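Local coordinates for protein putative DNA helicase (Lactobacillus plantarum, PDB 3DMN) that is of unknown function but, as the C-terminal domain of a putative UvrD-like DNA helicase, probably contributes to ATP-driven DNA unwinding, at residues A[76-81]-A[102-107]. Sequence-based numbering, arbitrary orientation.
Sequences ALTKAL and VIVVPS
Helix 71-82 approaches strand 102-106 most intimately where T78 lies nearest V104, their CA atoms 7.0 Å apart, while three residues on L81 is the helix residue nearest V102, with 9.3 Å between CA atoms. No hydrogen bond joins the two segments, and the contact illustrates how a helix can be seated on a parallel sheet by the shape of a few branched side chains. V104 is the centrepiece: its isopropyl group rises from the strand toward the helix and is covered by T78 and L81. The T78 side chain meets this group at an angle, OG1 lying 3.7 Å from V104 CB and equally near V104 CG1 and CG2, so it rests against all three carbons instead of pressing on one methyl. T78 places OG1 beside the backbone N (chi1 -65°), from where it donates a hydrogen bond to the carbonyl O of C74. The hydroxyl oxygen thus has its polar partner within the helix while lying in van der Waals contact with the valine. An acetate ion, probably from the crystallisation liquor, sits about 3 Å from the T78 side chain at nearest atoms. L81 brings in CD1, which packs 4.3 Å from V104 CG2 and more loosely, at 4.6 Å, approaches V102 CG1. L77 is also loosely placed, with its CD2 4.6 Å from V104 CG2. V88 of strand 88-90 touches T78, L81 and V104, while I66 of strand 64-68 meets L77, L81 and V102, so both neighbouring strands extend the hydrophobic layer. This is helix-on-sheet packing within a beta-alpha-beta crossover: helix 71-82 links strands 64-68 and 88-90 and passes over strand 102-106, which lies between them, an arrangement consistent with the alpha/beta, RecA-like architecture of P-loop helicases.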
loop_
_atom_site.group_PDB
_atom_site.type_symbol
_atom_site.label_atom_id
_atom_site.label_comp_id
_atom_site.label_asym_id
_atom_site.label_seq_id
_atom_site.Cartn_x
_atom_site.Cartn_y
_atom_site.Cartn_z
ATOM N N ALA A 76 3.043 -5.946 13.534
ATOM C CA ALA A 76 4.430 -6.398 13.259
ATOM C C ALA A 76 5.170 -5.287 12.492
ATOM O O ALA A 76 6.323 -4.988 12.789
ATOM C CB ALA A 76 4.418 -7.662 12.451
ATOM N N LEU A 77 4.491 -4.662 11.527
ATOM C CA LEU A 77 5.138 -3.605 10.722
ATOM C C LEU A 77 5.423 -2.407 11.596
ATOM O O LEU A 77 6.484 -1.785 11.480
ATOM C CB LEU A 77 4.265 -3.215 9.527
ATOM C CG LEU A 77 4.862 -2.063 8.718
ATOM C CD1 LEU A 77 6.232 -2.466 8.139
ATOM C CD2 LEU A 77 3.905 -1.569 7.628
ATOM N N THR A 78 4.449 -2.056 12.434
ATOM C CA THR A 78 4.574 -0.891 13.318
ATOM C C THR A 78 5.787 -1.044 14.232
ATOM O O THR A 78 6.591 -0.105 14.351
ATOM C CB THR A 78 3.262 -0.663 14.095
ATOM O OG1 THR A 78 2.234 -0.312 13.168
ATOM C CG2 THR A 78 3.468 0.464 15.144
ATOM N N LYS A 79 5.906 -2.193 14.889
ATOM C CA LYS A 79 7.046 -2.432 15.794
ATOM C C LYS A 79 8.347 -2.247 14.998
ATOM O O LYS A 79 9.285 -1.602 15.463
ATOM C CB LYS A 79 6.960 -3.847 16.355
ATOM C CG LYS A 79 8.167 -4.200 17.207
ATOM C CD LYS A 79 8.080 -5.630 17.728
ATOM C CE LYS A 79 9.397 -6.026 18.394
ATOM N NZ LYS A 79 9.405 -7.429 18.922
ATOM N N ALA A 80 8.398 -2.815 13.789
ATOM C CA ALA A 80 9.621 -2.744 12.976
ATOM C C ALA A 80 9.914 -1.288 12.573
ATOM O O ALA A 80 11.054 -0.828 12.671
ATOM C CB ALA A 80 9.488 -3.599 11.756
ATOM N N LEU A 81 8.880 -0.537 12.178
ATOM C CA LEU A 81 9.127 0.820 11.723
ATOM C C LEU A 81 9.588 1.711 12.878
ATOM O O LEU A 81 10.455 2.588 12.716
ATOM C CB LEU A 81 7.874 1.399 11.100
ATOM C CG LEU A 81 7.559 0.853 9.700
ATOM C CD1 LEU A 81 6.172 1.434 9.350
ATOM C CD2 LEU A 81 8.619 1.287 8.653
ATOM N N VAL A 102 3.718 8.924 10.511
ATOM C CA VAL A 102 3.332 7.747 9.683
ATOM C C VAL A 102 2.063 7.030 10.186
ATOM O O VAL A 102 2.058 6.507 11.296
ATOM C CB VAL A 102 4.515 6.733 9.615
ATOM C CG1 VAL A 102 4.222 5.571 8.701
ATOM C CG2 VAL A 102 5.811 7.426 9.182
ATOM N N ILE A 103 1.009 6.931 9.367
ATOM C CA ILE A 103 -0.169 6.162 9.807
ATOM C C ILE A 103 -0.091 4.759 9.217
ATOM O O ILE A 103 0.208 4.600 8.030
ATOM C CB ILE A 103 -1.589 6.772 9.461
ATOM C CG1 ILE A 103 -1.756 6.977 7.981
ATOM C CG2 ILE A 103 -1.880 8.043 10.278
ATOM C CD1 ILE A 103 -3.091 7.579 7.616
ATOM N N VAL A 104 -0.345 3.769 10.073
ATOM C CA VAL A 104 -0.468 2.375 9.665
ATOM C C VAL A 104 -1.925 1.998 9.950
ATOM O O VAL A 104 -2.393 2.137 11.112
ATOM C CB VAL A 104 0.525 1.452 10.467
ATOM C CG1 VAL A 104 0.240 0.017 10.063
ATOM C CG2 VAL A 104 1.965 1.798 10.100
ATOM N N VAL A 105 -2.611 1.520 8.915
ATOM C CA VAL A 105 -4.067 1.437 8.876
ATOM C C VAL A 105 -4.398 -0.025 8.531
ATOM O O VAL A 105 -4.075 -0.480 7.445
ATOM C CB VAL A 105 -4.663 2.373 7.667
ATOM C CG1 VAL A 105 -6.194 2.334 7.581
ATOM C CG2 VAL A 105 -4.193 3.833 7.761
ATOM N N PRO A 106 -5.064 -0.763 9.446
ATOM C CA PRO A 106 -5.574 -2.081 8.950
ATOM C C PRO A 106 -6.655 -1.892 7.891
ATOM O O PRO A 106 -7.432 -0.940 7.976
ATOM C CB PRO A 106 -6.227 -2.689 10.184
ATOM C CG PRO A 106 -5.627 -1.936 11.337
ATOM C CD PRO A 106 -5.381 -0.546 10.866
ATOM N N SER A 107 -6.731 -2.802 6.930
ATOM C CA SER A 107 -7.611 -2.620 5.775
ATOM C C SER A 107 -9.020 -2.274 6.198
ATOM O O SER A 107 -9.671 -1.391 5.619
ATOM C CB SER A 107 -7.641 -3.862 4.878
ATOM O OG SER A 107 -8.101 -5.018 5.593
#